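Local coordinates for protein transglutaminase-like enzymes, putative cysteine protease (Cytophaga hutchinsonii, PDB 3ISR) that probably acts as a cysteine protease or related thiol hydrolase of the transglutaminase-like family, within the broader papain-like clan, at residues 151-156 / 229-234; 25-30 / 74-79; 121-126 / 246-251; 236-241 / 275-280; 47-52 / 82-87. All blocks are in the same frame, centred on the assembly; numbering follows the deposited sequence.

How the contacts relate
From the N terminus, 25-30 opens contact 2 and 47-52 opens contact 5; the two cross, because 74-79 closes the first before 82-87 closes the second. Both lie in the beta-rich N-terminal part and share strand 78-96. Contact 3 opens at 121-126, ahead of helix 129-136. The loop it closes at 246-251 encloses contact 1, where 229-234 returns to helix 142-156. Contact 4 opens at 236-241, before contact 3 has closed, and ends at 275-280, so these two also cross; it ties the transglutaminase-like part to the late chain. Contacts 1 and 4 meet directly, Asp230 CB lying 3.9 Å from Leu237 CD2.

Contact 1 (151-156 / 229-234); sequences DWIYNN and FDATRL
Tyr154, late in helix 142-156, has its CA 5.1 Å from the CA of Ala231, where the chain leaving strand 225-229 bends through a type I turn from Asp230 to Arg233. A helix thus packs on a turn in the transglutaminase-like fold. Asp230 OD2 is hydrogen-bonded to His215 NE2, consistent with the His-Asp pair of the family's Cys-His-Asp triad, while OD1 accepts from Thr232 N, which makes an Asx turn, and from Thr232 OG1 on the same face of the carboxylate. Ala231 is small enough to bring the turn close to the helix, its CB resting 3.6 Å from Ile153 CG2. Arg233 suits the exposed side through its extended shaft and flat cation. Its CD sits over the centre of the Tyr154 ring, and its guanidinium lies flat on the same ring with planes 15° apart. Tyr154 CB points toward the turn, and chi1 of 176° sets CG anti to the backbone N; Ala231 O lies in plane at the ring's edge. Arg233 NH1 makes a salt bridge to Asp151 OD1 at 2.9 Å, arriving from above the carboxylate plane. One water reinforces it, accepting from Arg233 NE at 2.7 Å and donating to Asp151 OD1.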
# COMPACT_ATOMS: atom_id res chain seq x y z
N ASP B 151 10.10 -13.15 19.66
CA ASP B 151 9.84 -12.38 20.86
C ASP B 151 9.46 -10.93 20.52
O ASP B 151 8.54 -10.36 21.13
CB ASP B 151 11.03 -12.44 21.83
CG ASP B 151 11.21 -13.83 22.47
OD1 ASP B 151 10.27 -14.67 22.41
OD2 ASP B 151 12.30 -14.08 23.05
N TRP B 152 10.14 -10.33 19.54
CA TRP B 152 9.77 -8.98 19.11
C TRP B 152 8.30 -8.93 18.67
O TRP B 152 7.57 -8.04 19.08
CB TRP B 152 10.69 -8.46 17.99
CG TRP B 152 10.41 -7.02 17.67
CD1 TRP B 152 10.99 -5.92 18.22
CD2 TRP B 152 9.41 -6.53 16.75
NE1 TRP B 152 10.44 -4.77 17.68
CE2 TRP B 152 9.46 -5.12 16.79
CE3 TRP B 152 8.49 -7.15 15.89
CZ2 TRP B 152 8.63 -4.32 15.99
CZ3 TRP B 152 7.65 -6.35 15.11
CH2 TRP B 152 7.73 -4.95 15.17
N ILE B 153 7.86 -9.90 17.87
CA ILE B 153 6.47 -9.92 17.40
C ILE B 153 5.51 -10.04 18.58
O ILE B 153 4.52 -9.31 18.66
CB ILE B 153 6.25 -11.06 16.38
CG1 ILE B 153 7.08 -10.79 15.12
CG2 ILE B 153 4.75 -11.19 16.03
CD1 ILE B 153 7.17 -11.99 14.15
N TYR B 154 5.81 -10.94 19.50
CA TYR B 154 4.92 -11.12 20.66
C TYR B 154 4.77 -9.81 21.44
O TYR B 154 3.66 -9.44 21.88
CB TYR B 154 5.41 -12.24 21.59
CG TYR B 154 4.54 -12.31 22.82
CD1 TYR B 154 3.26 -12.86 22.75
CD2 TYR B 154 4.96 -11.76 24.02
CE1 TYR B 154 2.42 -12.88 23.86
CE2 TYR B 154 4.13 -11.78 25.15
CZ TYR B 154 2.87 -12.34 25.05
OH TYR B 154 2.05 -12.38 26.16
N ASN B 155 5.90 -9.12 21.61
CA ASN B 155 5.95 -7.90 22.41
C ASN B 155 5.47 -6.64 21.70
O ASN B 155 5.17 -5.64 22.35
CB ASN B 155 7.37 -7.70 22.96
CG ASN B 155 7.74 -8.72 24.02
OD1 ASN B 155 8.83 -9.29 24.00
ND2 ASN B 155 6.83 -8.96 24.95
N ASN B 156 5.36 -6.67 20.37
CA ASN B 156 5.10 -5.44 19.63
C ASN B 156 3.89 -5.49 18.70
O ASN B 156 3.60 -4.50 18.04
CB ASN B 156 6.35 -5.01 18.87
CG ASN B 156 7.48 -4.68 19.80
OD1 ASN B 156 8.38 -5.51 20.02
ND2 ASN B 156 7.43 -3.51 20.39
N PHE B 229 8.30 -22.24 15.68
CA PHE B 229 8.23 -21.00 16.48
C PHE B 229 6.81 -20.48 16.44
O PHE B 229 6.12 -20.64 15.44
CB PHE B 229 9.13 -19.91 15.91
CG PHE B 229 10.60 -20.20 16.04
CD1 PHE B 229 11.31 -19.73 17.13
CD2 PHE B 229 11.26 -20.95 15.07
CE1 PHE B 229 12.69 -20.00 17.26
CE2 PHE B 229 12.63 -21.24 15.19
CZ PHE B 229 13.34 -20.76 16.28
N ASP B 230 6.36 -19.82 17.50
CA ASP B 230 5.00 -19.30 17.52
C ASP B 230 4.98 -18.01 18.31
O ASP B 230 4.96 -18.04 19.54
CB ASP B 230 4.03 -20.33 18.14
CG ASP B 230 2.61 -19.82 18.28
OD1 ASP B 230 2.28 -18.72 17.79
OD2 ASP B 230 1.80 -20.51 18.93
N ALA B 231 4.98 -16.89 17.60
CA ALA B 231 5.03 -15.59 18.23
C ALA B 231 3.77 -15.21 18.99
O ALA B 231 3.80 -14.23 19.74
CB ALA B 231 5.39 -14.50 17.21
N THR B 232 2.68 -15.96 18.84
CA THR B 232 1.48 -15.66 19.66
C THR B 232 1.65 -16.09 21.10
O THR B 232 0.98 -15.58 21.99
CB THR B 232 0.17 -16.33 19.14
OG1 THR B 232 0.24 -17.75 19.31
CG2 THR B 232 -0.10 -15.97 17.67
N ARG B 233 2.54 -17.06 21.32
CA ARG B 233 2.71 -17.75 22.60
C ARG B 233 1.43 -18.37 23.17
O ARG B 233 1.31 -18.53 24.38
CB ARG B 233 3.32 -16.82 23.65
CG ARG B 233 4.74 -16.40 23.33
CD ARG B 233 5.26 -15.50 24.43
NE ARG B 233 6.59 -15.00 24.10
CZ ARG B 233 7.28 -14.14 24.85
NH1 ARG B 233 8.47 -13.74 24.44
NH2 ARG B 233 6.77 -13.68 25.99
N LEU B 234 0.47 -18.70 22.30
CA LEU B 234 -0.80 -19.21 22.80
C LEU B 234 -0.80 -20.70 23.18
O LEU B 234 -1.63 -21.11 23.99
CB LEU B 234 -1.92 -18.96 21.80
CG LEU B 234 -2.44 -17.52 21.71
CD1 LEU B 234 -3.22 -17.35 20.44
CD2 LEU B 234 -3.30 -17.15 22.93
O HOH W 1 7.58 -15.36 21.59

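Contact 2 (25-30 / 74-79); sequences MSPTTF and ATENTT
Ala74 meets Thr28 as an antiparallel hydrogen-bonded pair: Thr28 N donates to Ala74 O at 3.0 Å and Ala74 N to Thr28 O at 2.8 Å. A small side chain suits Ala74, since its CB lies 4.0 Å from Phe30 CE2, at the edge of a ring that also packs against Tyr22 and Phe80. Past this pair the two segments no longer exchange backbone bonds. Thr75 points away, and its carbonyl O accepts from Thr78 OG1 at 2.6 Å, which braces the turn from within. Glu76 then leans back across the contact. Its CB lies 3.6 Å from Ser26 CA, and CG stands between the backbone N and the carbonyl carbon (chi1 63°). The chain bends again at chi2, and OE1 comes 3.4 Å from Pro27 CG, so the carboxylate flanks the proline ring without bonding to it. Asn77 adopts a left-handed backbone conformation, which asparagine tolerates better than most residues. With Thr78 it faces Val24 in a G1 beta bulge, where the chain enters strand 78-96. The segment thus carries the chain from the sheet holding 28-32 and 69-74 to the one holding 12-24 and 78-96, while 25-27 makes the reverse passage. Asn260 secures that passage, bonding to Ser26 OG and, through its N, to Thr28 OG1. Specific polar pairing is therefore concentrated at Thr28 and Ala74, with van der Waals packing around the turn; Glu76 N is buried without a partner, a probable small energetic cost.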
# COMPACT_ATOMS: atom_id res chain seq x y z
N MSE B 25 -24.51 -19.50 -1.56
CA MSE B 25 -25.33 -18.48 -2.24
C MSE B 25 -25.45 -18.73 -3.75
O MSE B 25 -26.51 -18.50 -4.34
CB MSE B 25 -24.75 -17.08 -2.02
CG MSE B 25 -24.71 -16.63 -0.56
SE MSE B 25 -26.49 -16.67 0.26
CE MSE B 25 -27.44 -15.36 -0.86
N SER B 26 -24.35 -19.16 -4.36
CA SER B 26 -24.28 -19.42 -5.79
C SER B 26 -23.52 -20.75 -5.97
O SER B 26 -23.01 -21.28 -4.99
CB SER B 26 -23.58 -18.26 -6.51
OG SER B 26 -22.30 -18.04 -5.96
N PRO B 27 -23.47 -21.30 -7.20
CA PRO B 27 -22.74 -22.56 -7.39
C PRO B 27 -21.26 -22.41 -7.02
O PRO B 27 -20.58 -21.53 -7.55
CB PRO B 27 -22.89 -22.84 -8.90
CG PRO B 27 -24.08 -22.03 -9.32
CD PRO B 27 -24.03 -20.80 -8.47
N THR B 28 -20.79 -23.23 -6.09
CA THR B 28 -19.51 -22.98 -5.43
C THR B 28 -18.68 -24.25 -5.32
O THR B 28 -19.21 -25.31 -4.99
CB THR B 28 -19.75 -22.38 -4.02
OG1 THR B 28 -20.51 -21.17 -4.12
CG2 THR B 28 -18.44 -22.09 -3.32
N THR B 29 -17.39 -24.13 -5.61
CA THR B 29 -16.43 -25.19 -5.35
C THR B 29 -15.58 -24.84 -4.14
O THR B 29 -15.14 -23.69 -3.99
CB THR B 29 -15.54 -25.45 -6.59
OG1 THR B 29 -16.35 -25.98 -7.64
CG2 THR B 29 -14.41 -26.45 -6.29
N PHE B 30 -15.37 -25.82 -3.26
CA PHE B 30 -14.57 -25.66 -2.05
C PHE B 30 -13.34 -26.53 -2.15
O PHE B 30 -13.40 -27.66 -2.64
CB PHE B 30 -15.36 -26.12 -0.82
CG PHE B 30 -16.56 -25.29 -0.52
CD1 PHE B 30 -16.52 -24.33 0.48
CD2 PHE B 30 -17.73 -25.46 -1.24
CE1 PHE B 30 -17.65 -23.56 0.77
CE2 PHE B 30 -18.85 -24.70 -0.97
CZ PHE B 30 -18.80 -23.73 0.03
N ALA B 74 -20.88 -27.47 -4.45
CA ALA B 74 -22.16 -27.32 -3.79
C ALA B 74 -23.09 -26.44 -4.63
O ALA B 74 -22.66 -25.45 -5.21
CB ALA B 74 -21.97 -26.71 -2.40
N THR B 75 -24.37 -26.81 -4.69
CA THR B 75 -25.33 -26.06 -5.51
C THR B 75 -25.87 -24.81 -4.78
O THR B 75 -25.86 -24.73 -3.55
CB THR B 75 -26.45 -26.98 -6.08
OG1 THR B 75 -27.69 -26.26 -6.13
CG2 THR B 75 -26.64 -28.20 -5.22
N GLU B 76 -26.32 -23.83 -5.56
CA GLU B 76 -26.79 -22.55 -5.02
C GLU B 76 -27.98 -22.73 -4.07
O GLU B 76 -28.78 -23.65 -4.23
CB GLU B 76 -27.15 -21.56 -6.14
CG GLU B 76 -28.31 -21.98 -7.05
CD GLU B 76 -27.86 -22.79 -8.27
OE1 GLU B 76 -26.86 -23.54 -8.18
OE2 GLU B 76 -28.52 -22.66 -9.33
N ASN B 77 -28.06 -21.84 -3.08
CA ASN B 77 -29.14 -21.82 -2.08
C ASN B 77 -29.32 -23.16 -1.36
O ASN B 77 -30.44 -23.68 -1.26
CB ASN B 77 -30.47 -21.35 -2.70
CG ASN B 77 -30.31 -20.10 -3.55
OD1 ASN B 77 -29.83 -19.06 -3.08
ND2 ASN B 77 -30.72 -20.19 -4.81
N THR B 78 -28.20 -23.70 -0.88
CA THR B 78 -28.21 -24.90 -0.04
C THR B 78 -27.26 -24.69 1.14
O THR B 78 -26.50 -23.72 1.18
CB THR B 78 -27.75 -26.16 -0.80
OG1 THR B 78 -26.44 -25.94 -1.36
CG2 THR B 78 -28.75 -26.55 -1.91
N THR B 79 -27.32 -25.60 2.10
CA THR B 79 -26.33 -25.59 3.17
C THR B 79 -25.73 -26.98 3.26
O THR B 79 -26.35 -27.95 2.84
CB THR B 79 -26.96 -25.20 4.52
OG1 THR B 79 -27.89 -26.21 4.93
CG2 THR B 79 -27.69 -23.86 4.40

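Contact 3 (121-126 / 246-251); sequences RYCQSD and GRDAAD
Asp248 CG stands between its own backbone N and carbonyl carbon (chi1 60°), which brings the carboxylate up to the backbone of Tyr122, whose CG is in turn anti to its carbonyl carbon (chi1 -57°). Tyr122 N donates an almost straight bond to Asp248 OD2 at 2.9 Å, coming from above the carboxylate plane; Ser120 OG is a further partner of this oxygen. Arg121 N lies near OD2 but at a poor angle, and donates to a water 2.9 Å away. OD1 accepts from Ala250 N at 3.0 Å, an Asx turn that leads into the 3-10 segment 249-251. An aspartate suits this place because its short carboxylate can serve its own turn and the backbone of 121-126 together. The contact joins two connections of the transglutaminase-like fold, one leading to helix 129-136, the other leaving strand 240-246. Ala250 presents N to the edge of the Tyr122 ring, and its CB lies 4.0 Å from Tyr122 CE2. Cys123 SG packs 3.9 Å from Asp248 CB. Helix 181-194 adds His186, nearly parallel to the Tyr122 ring, and Arg182 in a cation-pi contact. Outside the two segments, Arg121 pairs in a salt bridge with Asp126 of the third subunit, and Arg247 with Asp251 of that same subunit.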
# COMPACT_ATOMS: atom_id res chain seq x y z
N ARG B 121 3.15 -14.34 -1.43
CA ARG B 121 2.03 -13.39 -1.39
C ARG B 121 1.91 -12.58 -0.08
O ARG B 121 1.80 -11.35 -0.10
CB ARG B 121 0.70 -14.10 -1.69
CG ARG B 121 -0.57 -13.23 -1.45
CD ARG B 121 -0.67 -11.94 -2.33
NE ARG B 121 -1.88 -11.23 -1.91
CZ ARG B 121 -1.95 -10.33 -0.93
NH1 ARG B 121 -0.85 -9.94 -0.27
NH2 ARG B 121 -3.13 -9.81 -0.60
N TYR B 122 1.89 -13.28 1.05
CA TYR B 122 1.67 -12.64 2.34
C TYR B 122 2.95 -12.36 3.12
O TYR B 122 2.89 -11.93 4.26
CB TYR B 122 0.73 -13.52 3.19
CG TYR B 122 -0.57 -13.75 2.47
CD1 TYR B 122 -1.50 -12.72 2.32
CD2 TYR B 122 -0.86 -15.00 1.90
CE1 TYR B 122 -2.70 -12.93 1.62
CE2 TYR B 122 -2.04 -15.23 1.21
CZ TYR B 122 -2.95 -14.19 1.07
OH TYR B 122 -4.12 -14.44 0.41
N CYS B 123 4.11 -12.63 2.51
CA CYS B 123 5.39 -12.49 3.21
C CYS B 123 6.37 -11.76 2.28
O CYS B 123 7.22 -12.38 1.62
CB CYS B 123 5.96 -13.86 3.61
SG CYS B 123 4.86 -14.89 4.59
N GLN B 124 6.24 -10.42 2.24
CA GLN B 124 7.02 -9.57 1.32
C GLN B 124 8.38 -9.25 1.91
O GLN B 124 8.69 -8.10 2.29
CB GLN B 124 6.25 -8.29 0.97
CG GLN B 124 4.80 -8.53 0.46
CD GLN B 124 3.76 -8.38 1.56
OE1 GLN B 124 3.98 -8.79 2.71
NE2 GLN B 124 2.61 -7.79 1.21
N SER B 125 9.20 -10.30 2.00
CA SER B 125 10.47 -10.23 2.69
C SER B 125 11.40 -9.28 1.96
O SER B 125 12.25 -8.62 2.57
CB SER B 125 11.11 -11.63 2.79
OG SER B 125 10.96 -12.36 1.58
N ASP B 126 11.20 -9.17 0.66
CA ASP B 126 12.02 -8.26 -0.13
C ASP B 126 11.74 -6.78 0.19
O ASP B 126 12.57 -5.94 -0.12
CB ASP B 126 11.84 -8.55 -1.64
CG ASP B 126 10.40 -8.38 -2.11
OD1 ASP B 126 9.47 -8.87 -1.44
OD2 ASP B 126 10.20 -7.75 -3.17
N GLY B 246 3.67 -24.73 4.02
CA GLY B 246 3.86 -24.20 2.67
C GLY B 246 4.52 -22.84 2.80
O GLY B 246 4.95 -22.46 3.87
N ARG B 247 4.57 -22.11 1.70
CA ARG B 247 5.24 -20.82 1.70
C ARG B 247 4.51 -19.81 2.58
O ARG B 247 5.14 -19.03 3.29
CB ARG B 247 5.39 -20.32 0.25
CG ARG B 247 6.27 -21.21 -0.58
CD ARG B 247 6.30 -20.79 -2.07
NE ARG B 247 6.94 -19.48 -2.23
CZ ARG B 247 7.13 -18.86 -3.40
NH1 ARG B 247 7.70 -17.67 -3.41
NH2 ARG B 247 6.76 -19.44 -4.54
N ASP B 248 3.18 -19.84 2.54
CA ASP B 248 2.34 -18.98 3.37
C ASP B 248 0.93 -19.49 3.23
O ASP B 248 0.74 -20.57 2.67
CB ASP B 248 2.46 -17.48 3.00
CG ASP B 248 2.07 -17.16 1.56
OD1 ASP B 248 1.32 -17.90 0.91
OD2 ASP B 248 2.52 -16.09 1.06
N ALA B 249 -0.03 -18.73 3.73
CA ALA B 249 -1.44 -19.19 3.77
C ALA B 249 -2.05 -19.44 2.38
O ALA B 249 -3.02 -20.17 2.27
CB ALA B 249 -2.32 -18.25 4.57
N ALA B 250 -1.46 -18.89 1.31
CA ALA B 250 -1.98 -19.17 -0.03
C ALA B 250 -1.88 -20.67 -0.32
O ALA B 250 -2.64 -21.21 -1.14
CB ALA B 250 -1.19 -18.37 -1.10
N ASP B 251 -0.92 -21.33 0.32
CA ASP B 251 -0.70 -22.77 0.12
C ASP B 251 -1.36 -23.63 1.20
O ASP B 251 -1.18 -24.86 1.21
CB ASP B 251 0.78 -23.10 0.17
CG ASP B 251 1.57 -22.51 -0.97
OD1 ASP B 251 1.02 -22.31 -2.08
OD2 ASP B 251 2.77 -22.29 -0.75
O HOH W 2 2.30 -17.00 -2.29

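Contact 4 (236-241 / 275-280); sequences PLNGLV and TDFTPF
Asn238 binds the backbone of 275-280 through both ends of its amide, the central feature of a contact in which a 3-10 turn docks on an extended loop. ND2 donates to Thr278 O at 2.9 Å, the acceptor lying in the amide plane, and OD1 accepts from Phe280 N at 2.9 Å, this donor standing above the carbonyl plane. Asparagine suits the place because one short side chain offers the donor and the acceptor that two peptide groups require. Chi1 of 57° sets Asn238 CG between the backbone N and the carbonyl carbon, 3.5 Å from Phe280 N. An alanine here would probably leave Phe280 N and Thr278 O without these mates and open a gap beside Phe277 CZ, which OD1 now approaches to 3.4 Å. A third bond, Leu237 N to Phe280 O at 3.1 Å, ties the start of the turn to the loop. Around this core the packing is apolar: Pro236 CB rests 3.6 Å from Pro279 CB, and Pro236 CG lies at the edge of the Phe277 ring. Farther out, Tyr92 OH holds Asn238 ND2 a second time, Phe207 meets the Phe277 ring edge-to-face, and Leu290 of strand 288-291 touches Phe280. The turn is closed by Gly239 N donating to Pro236 O at 3.0 Å. Glycine fits there, since a CB would stand only 3.3 Å from Pro236 CG.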
# COMPACT_ATOMS: atom_id res chain seq x y z
N PRO B 236 1.33 -24.68 23.86
CA PRO B 236 2.57 -25.44 24.04
C PRO B 236 2.99 -26.03 22.70
O PRO B 236 2.15 -26.60 21.99
CB PRO B 236 2.17 -26.54 25.05
CG PRO B 236 0.70 -26.73 24.83
CD PRO B 236 0.18 -25.34 24.52
N LEU B 237 4.27 -25.87 22.34
CA LEU B 237 4.70 -26.23 21.00
C LEU B 237 4.57 -27.72 20.74
O LEU B 237 4.33 -28.13 19.60
CB LEU B 237 6.15 -25.77 20.74
CG LEU B 237 6.41 -24.28 20.94
CD1 LEU B 237 7.89 -23.98 20.78
CD2 LEU B 237 5.57 -23.46 19.97
N ASN B 238 4.67 -28.53 21.80
CA ASN B 238 4.57 -29.97 21.65
C ASN B 238 3.13 -30.47 21.61
O ASN B 238 2.91 -31.68 21.52
CB ASN B 238 5.38 -30.72 22.74
CG ASN B 238 4.96 -30.35 24.16
OD1 ASN B 238 4.36 -29.30 24.42
ND2 ASN B 238 5.34 -31.19 25.10
N GLY B 239 2.18 -29.55 21.71
CA GLY B 239 0.76 -29.90 21.58
C GLY B 239 0.17 -29.76 20.17
O GLY B 239 -1.04 -29.89 20.00
N LEU B 240 1.03 -29.53 19.18
CA LEU B 240 0.57 -29.32 17.79
C LEU B 240 0.47 -30.58 16.96
O LEU B 240 1.35 -31.43 16.97
CB LEU B 240 1.49 -28.32 17.07
CG LEU B 240 1.46 -26.89 17.59
CD1 LEU B 240 2.71 -26.12 17.10
CD2 LEU B 240 0.19 -26.17 17.16
N VAL B 241 -0.63 -30.68 16.22
CA VAL B 241 -0.79 -31.75 15.24
C VAL B 241 -0.83 -31.10 13.87
O VAL B 241 -1.71 -30.26 13.60
CB VAL B 241 -2.07 -32.56 15.52
CG1 VAL B 241 -2.29 -33.60 14.43
CG2 VAL B 241 -1.96 -33.22 16.90
N THR B 275 -1.09 -39.89 29.43
CA THR B 275 -1.24 -39.76 30.88
C THR B 275 -0.64 -38.44 31.41
O THR B 275 -1.36 -37.63 32.01
CB THR B 275 -0.71 -41.00 31.66
OG1 THR B 275 0.54 -41.44 31.11
CG2 THR B 275 -1.71 -42.14 31.57
N ASP B 276 0.65 -38.21 31.15
CA ASP B 276 1.36 -37.06 31.71
C ASP B 276 1.94 -36.13 30.64
O ASP B 276 3.16 -36.09 30.41
CB ASP B 276 2.46 -37.53 32.68
N PHE B 277 1.04 -35.38 29.98
CA PHE B 277 1.45 -34.36 29.01
C PHE B 277 2.12 -33.18 29.72
O PHE B 277 1.47 -32.50 30.53
CB PHE B 277 0.27 -33.85 28.18
CG PHE B 277 0.66 -32.80 27.16
CD1 PHE B 277 1.03 -33.18 25.87
CD2 PHE B 277 0.68 -31.44 27.49
CE1 PHE B 277 1.42 -32.21 24.92
CE2 PHE B 277 1.07 -30.47 26.55
CZ PHE B 277 1.43 -30.86 25.27
N THR B 278 3.39 -32.94 29.43
CA THR B 278 4.07 -31.79 30.02
C THR B 278 4.44 -30.75 28.92
O THR B 278 5.20 -31.08 28.01
CB THR B 278 5.27 -32.18 30.94
OG1 THR B 278 6.51 -31.95 30.27
CG2 THR B 278 5.19 -33.64 31.41
N PRO B 279 3.87 -29.53 29.01
CA PRO B 279 4.01 -28.51 27.95
C PRO B 279 5.44 -28.05 27.74
O PRO B 279 6.18 -27.85 28.71
CB PRO B 279 3.13 -27.35 28.45
CG PRO B 279 2.94 -27.59 29.91
CD PRO B 279 3.01 -29.07 30.11
N PHE B 280 5.82 -27.90 26.48
CA PHE B 280 7.14 -27.40 26.12
C PHE B 280 7.01 -25.95 25.68
O PHE B 280 6.21 -25.64 24.80
CB PHE B 280 7.74 -28.23 24.98
CG PHE B 280 9.12 -27.79 24.59
CD1 PHE B 280 10.24 -28.45 25.07
CD2 PHE B 280 9.29 -26.69 23.74
CE1 PHE B 280 11.51 -28.03 24.72
CE2 PHE B 280 10.56 -26.27 23.38
CZ PHE B 280 11.67 -26.93 23.86

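Contact 5 (47-52 / 82-87); sequences ESLIVT and MSYTAT
Met82, Glu47 and Tyr84 bury the most surface where strands 47-52 and 82-87 run antiparallel, at 176° and 4.6 Å between axes. All three point to one face of the sheet, along with Leu49, Val51 and Ala86. Glu47 CG occupies the crowded position between the backbone N and the carbonyl carbon (chi1 70°); beyond CG the chain is extended, and OE1 lies in the plane of the Tyr84 ring at its edge. Tyr84 OH donates to Glu47 OE1 at 2.8 Å, and also bonds to Ala36 N, while Glu47 OE2 forms a salt bridge with Arg68. Tyrosine suits this place by coupling an apolar ring to a hydroxyl that serves both partners. A phenylalanine in its place would probably leave Glu47 OE1 and Ala36 N without this link. Met82, a selenomethionine, lays CG 3.8 Å from Leu49 CD1, its unbranched chain crossing the leucine at a slant. The backbones bond in two pairs, Ser48 with Thr85 and Ile50 with Ser83; the shortest bond is Ser83 N to Ile50 O at 2.7 Å. On the face of Ser48, Ile50, Ser83 and Thr85, a water donates to Ser48 O at 3.0 Å. Strand 78-96 pairs along its other side with 12-24, through Ile20, Ser18 and Ile16, and loop residues His35 and Ile57 pack on Leu49.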
# COMPACT_ATOMS: atom_id res chain seq x y z
N GLU B 47 -9.03 -42.08 11.17
CA GLU B 47 -9.72 -40.84 10.78
C GLU B 47 -11.08 -41.09 10.12
O GLU B 47 -11.29 -42.14 9.51
CB GLU B 47 -8.83 -39.97 9.86
CG GLU B 47 -8.61 -40.54 8.46
CD GLU B 47 -7.76 -39.65 7.57
OE1 GLU B 47 -7.27 -38.60 8.03
OE2 GLU B 47 -7.57 -40.01 6.39
N SER B 48 -11.97 -40.12 10.25
CA SER B 48 -13.30 -40.17 9.62
C SER B 48 -13.73 -38.78 9.10
O SER B 48 -13.58 -37.77 9.81
CB SER B 48 -14.32 -40.72 10.63
OG SER B 48 -15.65 -40.52 10.18
N LEU B 49 -14.26 -38.74 7.88
CA LEU B 49 -14.74 -37.51 7.25
C LEU B 49 -16.20 -37.65 6.81
O LEU B 49 -16.52 -38.49 5.97
CB LEU B 49 -13.86 -37.14 6.04
CG LEU B 49 -14.22 -35.88 5.26
CD1 LEU B 49 -13.79 -34.64 6.05
CD2 LEU B 49 -13.55 -35.91 3.90
N ILE B 50 -17.09 -36.83 7.39
CA ILE B 50 -18.53 -36.91 7.11
C ILE B 50 -19.06 -35.59 6.56
O ILE B 50 -18.92 -34.55 7.19
CB ILE B 50 -19.35 -37.25 8.40
CG1 ILE B 50 -18.83 -38.52 9.08
CG2 ILE B 50 -20.86 -37.34 8.08
CD1 ILE B 50 -18.71 -39.76 8.17
N VAL B 51 -19.70 -35.66 5.39
CA VAL B 51 -20.37 -34.50 4.79
C VAL B 51 -21.90 -34.65 4.98
O VAL B 51 -22.46 -35.71 4.67
CB VAL B 51 -19.99 -34.33 3.30
CG1 VAL B 51 -20.68 -33.11 2.69
CG2 VAL B 51 -18.45 -34.18 3.13
N THR B 52 -22.56 -33.61 5.49
CA THR B 52 -24.02 -33.61 5.64
C THR B 52 -24.64 -32.51 4.79
O THR B 52 -24.39 -31.35 5.05
CB THR B 52 -24.42 -33.36 7.11
OG1 THR B 52 -23.83 -34.36 7.94
CG2 THR B 52 -25.96 -33.40 7.27
N MSE B 82 -19.49 -30.29 7.20
CA MSE B 82 -18.42 -31.26 7.04
C MSE B 82 -17.80 -31.48 8.40
O MSE B 82 -17.48 -30.51 9.09
CB MSE B 82 -17.37 -30.72 6.07
CG MSE B 82 -16.27 -31.73 5.81
SE MSE B 82 -14.95 -31.01 4.57
CE MSE B 82 -14.24 -29.57 5.73
N SER B 83 -17.63 -32.74 8.77
CA SER B 83 -17.08 -33.09 10.07
C SER B 83 -15.86 -33.98 9.89
O SER B 83 -15.93 -34.96 9.15
CB SER B 83 -18.14 -33.82 10.90
OG SER B 83 -17.59 -34.33 12.09
N TYR B 84 -14.75 -33.64 10.55
CA TYR B 84 -13.51 -34.42 10.49
C TYR B 84 -13.08 -34.80 11.89
O TYR B 84 -13.01 -33.94 12.79
CB TYR B 84 -12.37 -33.63 9.79
CG TYR B 84 -11.03 -34.36 9.78
CD1 TYR B 84 -10.82 -35.45 8.94
CD2 TYR B 84 -10.00 -33.96 10.63
CE1 TYR B 84 -9.59 -36.13 8.94
CE2 TYR B 84 -8.78 -34.64 10.63
CZ TYR B 84 -8.58 -35.72 9.78
OH TYR B 84 -7.38 -36.38 9.76
N THR B 85 -12.77 -36.09 12.09
CA THR B 85 -12.32 -36.59 13.38
C THR B 85 -11.15 -37.56 13.18
O THR B 85 -11.16 -38.36 12.24
CB THR B 85 -13.49 -37.31 14.11
OG1 THR B 85 -14.60 -36.41 14.23
CG2 THR B 85 -13.08 -37.77 15.50
N ALA B 86 -10.14 -37.49 14.04
CA ALA B 86 -8.98 -38.38 13.92
C ALA B 86 -8.27 -38.63 15.23
O ALA B 86 -8.34 -37.83 16.16
CB ALA B 86 -7.97 -37.86 12.85
N THR B 87 -7.56 -39.75 15.27
CA THR B 87 -6.67 -40.09 16.36
C THR B 87 -5.29 -40.13 15.74
O THR B 87 -5.10 -40.80 14.72
CB THR B 87 -7.03 -41.46 16.94
OG1 THR B 87 -8.42 -41.46 17.28
CG2 THR B 87 -6.21 -41.76 18.17
O HOH W 3 -16.00 -37.16 11.56